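Local coordinates for protein D-alanyl-D-alanine carboxypeptidase (Vibrio cholerae, PDB 5TR7) that probably removes the C-terminal D-alanine from peptidoglycan precursors, as a penicillin-binding serine carboxypeptidase of the peptidase S11 family, at residues A111-E114 / D115-V118; E24-M27 / D28-L31; T41-V44 / I45-V49. All blocks are in the same frame, centred on the assembly; numbering follows the deposited sequence.

Contact 1 (A111-E114 / D115-V118); sequences AGTE and DAFV
T113 meets A116 at the start of helix 114-127, and its short side chain can be followed atom by atom. CB lies 4.0 Å from D115 N. Beyond it, a chi1 of 63° points OG1 at the backbone amide of A116. OG1 accepts this amide, N to OG1 3.1 Å, in a nearly straight bond (168° at the hydrogen), and it also lies 3.5 Å from A116 CB. This is the N-cap bond proper. The backbone carbonyl of the same residue opens the regular ladder: F117 N reaches T113 O at 3.1 Å, in the carbonyl plane, and V118 N follows on E114 O.

A111, just before the loop, packs its CB against F117 CB at 4.1 Å and against A116 CB at 3.9 Å. G112, the first residue after the preceding helix to leave helical angles, has positive phi, which by itself favours glycine. E114 runs extended away from the turn, and its OE1 is hydrogen-bonded to S138.

One threonine thus supplies acceptors for two amides in different ways. OG1 caps A116 N, one of the first-turn amides that have no helical carbonyl four residues back, whereas F117 N takes T113 O as the first regular bond of the helix. The side chain therefore does for A116 what the backbone cannot.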
loop_
_atom_site.group_PDB
_atom_site.type_symbol
_atom_site.label_atom_id
_atom_site.label_comp_id
_atom_site.label_asym_id
_atom_site.label_seq_id
_atom_site.Cartn_x
_atom_site.Cartn_y
_atom_site.Cartn_z
ATOM N N ALA A 111 -16.329 -2.347 9.470
ATOM C CA ALA A 111 -16.745 -1.515 10.598
ATOM C C ALA A 111 -18.054 -0.733 10.448
ATOM O O ALA A 111 -18.263 0.210 11.190
ATOM C CB ALA A 111 -15.588 -0.558 10.908
ATOM N N GLY A 112 -18.923 -1.115 9.497
ATOM C CA GLY A 112 -20.210 -0.471 9.293
ATOM C C GLY A 112 -20.148 0.797 8.474
ATOM O O GLY A 112 -20.915 0.966 7.521
ATOM N N THR A 113 -19.256 1.711 8.841
ATOM C CA THR A 113 -19.147 2.981 8.142
ATOM C C THR A 113 -17.692 3.276 7.878
ATOM O O THR A 113 -16.811 2.808 8.624
ATOM C CB THR A 113 -19.623 4.124 9.031
ATOM O OG1 THR A 113 -18.756 4.186 10.158
ATOM C CG2 THR A 113 -21.072 3.922 9.490
ATOM N N GLU A 114 -17.423 4.105 6.868
ATOM C CA GLU A 114 -16.064 4.450 6.581
ATOM C C GLU A 114 -15.386 5.088 7.775
ATOM O O GLU A 114 -14.212 4.769 8.045
ATOM C CB GLU A 114 -15.862 5.300 5.307
ATOM C CG GLU A 114 -14.364 5.308 4.844
ATOM C CD GLU A 114 -14.146 6.045 3.526
ATOM O OE1 GLU A 114 -13.027 6.007 2.942
ATOM O OE2 GLU A 114 -15.103 6.667 3.045
ATOM N N ASP A 115 -16.095 5.934 8.516
ATOM C CA ASP A 115 -15.522 6.636 9.657
ATOM C C ASP A 115 -15.013 5.695 10.726
ATOM O O ASP A 115 -13.915 5.879 11.247
ATOM C CB ASP A 115 -16.519 7.631 10.274
ATOM C CG ASP A 115 -16.812 8.822 9.382
ATOM O OD1 ASP A 115 -16.027 9.135 8.451
ATOM O OD2 ASP A 115 -17.835 9.475 9.648
ATOM N N ALA A 116 -15.812 4.709 11.098
ATOM C CA ALA A 116 -15.370 3.765 12.118
ATOM C C ALA A 116 -14.199 2.990 11.588
ATOM O O ALA A 116 -13.260 2.710 12.307
ATOM C CB ALA A 116 -16.506 2.845 12.517
ATOM N N PHE A 117 -14.188 2.674 10.299
ATOM C CA PHE A 117 -13.025 1.917 9.722
ATOM C C PHE A 117 -11.778 2.752 9.893
ATOM O O PHE A 117 -10.737 2.241 10.300
ATOM C CB PHE A 117 -13.235 1.509 8.283
ATOM C CG PHE A 117 -12.125 0.670 7.712
ATOM C CD1 PHE A 117 -12.093 -0.683 7.925
ATOM C CD2 PHE A 117 -11.093 1.254 6.974
ATOM C CE1 PHE A 117 -11.058 -1.476 7.374
ATOM C CE2 PHE A 117 -10.059 0.499 6.472
ATOM C CZ PHE A 117 -10.066 -0.885 6.628
ATOM N N VAL A 118 -11.919 4.051 9.685
ATOM C CA VAL A 118 -10.808 5.003 9.878
ATOM C C VAL A 118 -10.338 4.990 11.360
ATOM O O VAL A 118 -9.151 5.073 11.644
ATOM C CB VAL A 118 -11.151 6.405 9.368
ATOM C CG1 VAL A 118 -10.027 7.339 9.664
ATOM C CG2 VAL A 118 -11.375 6.411 7.868
#

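Contact 2 (E24-M27 / D28-L31); sequences EKEM and DTKL
E26 and T29 are brought together by three torsions. In E26, chi1 sets CG on the side of the backbone N, and chi2 of -68° bends the chain so that OE1 comes to T29 OG1; in T29, chi1 of 59° turns OG1 back toward E26. The threonine hydroxyl consequently faces two oxygens of E26, with OG1 2.9 Å from the carboxylate OE1 and 3.2 Å from the main-chain O. Two acceptor oxygens therefore lie within reach of the hydroxyl. E26 CB is also close, 3.2 Å from T29 OG1, and T29 CG2 stands beside OE1.

These residues are the ends of a type I beta turn, E26 to T29, by which the chain leaves edge strand 21-25 of the five-stranded antiparallel sheet and sets out toward helix 37-50. The turn is closed by T29 N, which donates to E26 O at 3.1 Å. That bond is straight at the hydrogen (169°), yet the donor stands above the carbonyl plane.

At the corners of the turn, the side chains of M27 and D28 run alongside each other in one direction. M27 extends through chi2 and bends at its last torsion, which lays CE 3.3 Å from D28 OD2. Both side chains also touch Y151 of helix 150-163. On the strand side, E24 folds back so that its OE1 accepts from M27 N at 3.2 Å, the amide approaching OE1 close to head-on along its bond to carbon.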
loop_
_atom_site.group_PDB
_atom_site.type_symbol
_atom_site.label_atom_id
_atom_site.label_comp_id
_atom_site.label_asym_id
_atom_site.label_seq_id
_atom_site.Cartn_x
_atom_site.Cartn_y
_atom_site.Cartn_z
ATOM N N GLU A 24 18.366 7.354 4.104
ATOM C CA GLU A 24 17.127 8.113 4.122
ATOM C C GLU A 24 17.306 9.546 3.725
ATOM O O GLU A 24 18.391 10.065 3.818
ATOM C CB GLU A 24 16.524 8.093 5.550
ATOM C CG GLU A 24 17.303 8.814 6.641
ATOM C CD GLU A 24 17.141 10.355 6.662
ATOM O OE1 GLU A 24 16.146 10.953 6.155
ATOM O OE2 GLU A 24 18.015 10.991 7.263
ATOM N N LYS A 25 16.200 10.170 3.350
ATOM C CA LYS A 25 16.130 11.576 3.037
ATOM C C LYS A 25 14.721 12.019 3.416
ATOM O O LYS A 25 13.730 11.347 3.072
ATOM C CB LYS A 25 16.358 11.759 1.568
ATOM C CG LYS A 25 16.461 13.192 1.142
ATOM C CD LYS A 25 16.277 13.259 -0.366
ATOM C CE LYS A 25 16.196 14.712 -0.794
ATOM N NZ LYS A 25 15.922 14.758 -2.241
ATOM N N GLU A 26 14.613 13.073 4.219
ATOM C CA GLU A 26 13.298 13.580 4.624
ATOM C C GLU A 26 12.405 12.479 5.196
ATOM O O GLU A 26 11.191 12.478 5.037
ATOM C CB GLU A 26 12.606 14.246 3.404
ATOM C CG GLU A 26 13.391 15.404 2.838
ATOM C CD GLU A 26 13.438 16.585 3.778
ATOM O OE1 GLU A 26 12.399 17.077 4.209
ATOM O OE2 GLU A 26 14.529 17.046 4.071
ATOM N N MET A 27 13.056 11.550 5.867
ATOM C CA MET A 27 12.443 10.359 6.432
ATOM C C MET A 27 11.188 10.614 7.307
ATOM O O MET A 27 10.211 9.846 7.263
ATOM C CB MET A 27 13.524 9.739 7.304
ATOM C CG MET A 27 13.151 8.462 7.990
ATOM S SD MET A 27 14.510 7.719 8.882
ATOM C CE MET A 27 14.566 8.716 10.355
ATOM N N ASP A 28 11.269 11.665 8.116
ATOM C CA ASP A 28 10.194 11.989 9.022
ATOM C C ASP A 28 9.443 13.236 8.599
ATOM O O ASP A 28 8.702 13.801 9.411
ATOM C CB ASP A 28 10.716 12.136 10.463
ATOM C CG ASP A 28 11.270 10.855 11.005
ATOM O OD1 ASP A 28 10.649 9.790 10.846
ATOM O OD2 ASP A 28 12.366 10.893 11.588
ATOM N N THR A 29 9.556 13.651 7.336
ATOM C CA THR A 29 8.786 14.832 6.999
ATOM C C THR A 29 7.447 14.442 6.306
ATOM O O THR A 29 7.364 13.579 5.408
ATOM C CB THR A 29 9.594 15.951 6.312
ATOM O OG1 THR A 29 10.186 15.492 5.099
ATOM C CG2 THR A 29 10.598 16.588 7.217
ATOM N N LYS A 30 6.399 15.067 6.806
ATOM C CA LYS A 30 5.021 14.847 6.395
ATOM C C LYS A 30 4.706 15.113 4.960
ATOM O O LYS A 30 5.153 16.093 4.372
ATOM C CB LYS A 30 4.013 15.578 7.316
ATOM C CG LYS A 30 3.902 14.823 8.643
ATOM C CD LYS A 30 3.073 15.532 9.693
ATOM C CE LYS A 30 3.083 14.650 10.935
ATOM N NZ LYS A 30 2.348 15.364 11.988
ATOM N N LEU A 31 3.905 14.192 4.439
ATOM C CA LEU A 31 3.453 14.128 3.072
ATOM C C LEU A 31 2.054 13.571 3.060
ATOM O O LEU A 31 1.623 12.896 3.981
ATOM C CB LEU A 31 4.239 13.043 2.336
ATOM C CG LEU A 31 5.693 13.250 2.091
ATOM C CD1 LEU A 31 6.236 11.879 1.689
ATOM C CD2 LEU A 31 5.892 14.338 1.030
#

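Contact 3 (T41-V44 / I45-V49); sequences TSYV and IGQEV
Y43 and Q47, one turn apart on helix 37-50, extend alongside each other in one direction, joined by a bond from Q47 NE2 to Y43 OH at 3.1 Å. The phenol oxygen lies in the amide plane, and the bond is fairly straight (154°), although ring and amide planes are 65° apart. Q47 gets there by bending at chi2 (-75°), which also brings CG to 3.7 Å from Y43 CE1. D163 of helix 150-163 and Q47 together anchor the phenol oxygen by hydrogen bonds, while the edge-to-face contact with W124 of helix 114-127 would restrict the ring's turning.

Another buried flank is packed by aliphatic groups against the backbone. I45 lies alongside T41, its CD1 3.9 Å from T41 CG2. T41 O is met twice, by I45 N as a hydrogen-bond donor and by CG1 at 3.2 Å. N91 and I94 of helix 87-95 cover this isoleucine.

Packing thins toward the C-terminal end, where E48 and V49 are partly exposed. E48 keeps CG 3.4 Å from V44 O, while its carboxylate turns to N53 through OE1.

Unbroken i to i+4 bonding, such as E48 N to V44 O at 3.0 Å, marks regular alpha-helix. Helix 37-50 carries K38, the predicted proton acceptor, in what looks like the SxxK motif shared by penicillin-binding proteins and serine beta-lactamases, and T41 to Q47 form the buried stretch of helix that follows this motif.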
loop_
_atom_site.group_PDB
_atom_site.type_symbol
_atom_site.label_atom_id
_atom_site.label_comp_id
_atom_site.label_asym_id
_atom_site.label_seq_id
_atom_site.Cartn_x
_atom_site.Cartn_y
_atom_site.Cartn_z
ATOM N N THR A 41 -5.302 0.109 4.862
ATOM C CA THR A 41 -6.621 -0.509 4.705
ATOM C C THR A 41 -6.489 -2.022 4.619
ATOM O O THR A 41 -7.210 -2.776 5.307
ATOM C CB THR A 41 -7.318 0.073 3.474
ATOM O OG1 THR A 41 -7.612 1.460 3.729
ATOM C CG2 THR A 41 -8.607 -0.655 3.154
ATOM N N SER A 42 -5.539 -2.475 3.817
ATOM C CA SER A 42 -5.336 -3.920 3.659
ATOM C C SER A 42 -4.772 -4.496 4.967
ATOM O O SER A 42 -4.980 -5.676 5.241
ATOM C CB SER A 42 -4.427 -4.264 2.510
ATOM O OG SER A 42 -3.085 -4.109 2.915
ATOM N N TYR A 43 -4.041 -3.693 5.744
ATOM C CA TYR A 43 -3.482 -4.184 6.994
ATOM C C TYR A 43 -4.640 -4.500 7.933
ATOM O O TYR A 43 -4.696 -5.594 8.522
ATOM C CB TYR A 43 -2.467 -3.197 7.630
ATOM C CG TYR A 43 -1.839 -3.741 8.917
ATOM C CD1 TYR A 43 -2.475 -3.575 10.123
ATOM C CD2 TYR A 43 -0.621 -4.443 8.916
ATOM C CE1 TYR A 43 -1.970 -4.144 11.282
ATOM C CE2 TYR A 43 -0.089 -4.974 10.093
ATOM C CZ TYR A 43 -0.765 -4.837 11.274
ATOM O OH TYR A 43 -0.262 -5.371 12.419
ATOM N N VAL A 44 -5.566 -3.553 8.094
ATOM C CA VAL A 44 -6.728 -3.777 8.963
ATOM C C VAL A 44 -7.555 -4.973 8.476
ATOM O O VAL A 44 -7.930 -5.858 9.252
ATOM C CB VAL A 44 -7.633 -2.517 9.055
ATOM C CG1 VAL A 44 -8.836 -2.778 9.960
ATOM C CG2 VAL A 44 -6.842 -1.332 9.605
ATOM N N ILE A 45 -7.793 -5.032 7.164
ATOM C CA ILE A 45 -8.524 -6.184 6.589
ATOM C C ILE A 45 -7.795 -7.513 6.932
ATOM O O ILE A 45 -8.396 -8.489 7.308
ATOM C CB ILE A 45 -8.676 -6.020 5.082
ATOM C CG1 ILE A 45 -9.624 -4.855 4.785
ATOM C CG2 ILE A 45 -9.155 -7.302 4.411
ATOM C CD1 ILE A 45 -9.545 -4.434 3.297
ATOM N N GLY A 46 -6.485 -7.517 6.855
ATOM C CA GLY A 46 -5.673 -8.721 7.133
ATOM C C GLY A 46 -5.846 -9.149 8.585
ATOM O O GLY A 46 -6.032 -10.341 8.889
ATOM N N GLN A 47 -5.851 -8.178 9.483
ATOM C CA GLN A 47 -6.068 -8.534 10.869
ATOM C C GLN A 47 -7.442 -9.107 11.096
ATOM O O GLN A 47 -7.581 -10.110 11.823
ATOM C CB GLN A 47 -5.801 -7.355 11.767
ATOM C CG GLN A 47 -4.302 -6.993 11.887
ATOM C CD GLN A 47 -3.538 -7.950 12.753
ATOM O OE1 GLN A 47 -4.088 -8.927 13.191
ATOM N NE2 GLN A 47 -2.286 -7.650 13.047
ATOM N N GLU A 48 -8.467 -8.532 10.443
ATOM C CA GLU A 48 -9.822 -9.015 10.614
ATOM C C GLU A 48 -9.977 -10.418 10.087
ATOM O O GLU A 48 -10.694 -11.219 10.685
ATOM C CB GLU A 48 -10.872 -8.082 9.979
ATOM C CG GLU A 48 -10.941 -6.686 10.568
ATOM C CD GLU A 48 -11.369 -6.679 12.027
ATOM O OE1 GLU A 48 -12.303 -7.394 12.410
ATOM O OE2 GLU A 48 -10.774 -5.943 12.810
ATOM N N VAL A 49 -9.346 -10.717 8.956
ATOM C CA VAL A 49 -9.375 -12.085 8.374
ATOM C C VAL A 49 -8.653 -13.055 9.305
ATOM O O VAL A 49 -9.180 -14.090 9.599
ATOM C CB VAL A 49 -8.666 -12.121 7.006
ATOM C CG1 VAL A 49 -8.489 -13.563 6.506
ATOM C CG2 VAL A 49 -9.413 -11.227 5.992
#

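How the contacts relate
Contacts 1 and 3 adjoin, their centres about 13 Å apart: the F117 ring of helix 114-127 touches helix 37-50 through CE1 and CZ, with F117 CE1 3.6 Å from V44 CG1 and F117 CZ 3.7 Å from T41 O. The capped helix start of contact 1 is thereby docked on the helix that carries the predicted proton acceptor K38. The T41 side chain is about 5 Å from that of K38, and the F117 side chain about 9 Å. The S42 side chain of contact 3 is about 7 Å from that of K201, the predicted substrate-binding residue. Contact 2 stands apart at the surface, away from the annotated sites, its nearest atoms about 14 Å from contact 1 and about 15 Å from contact 3.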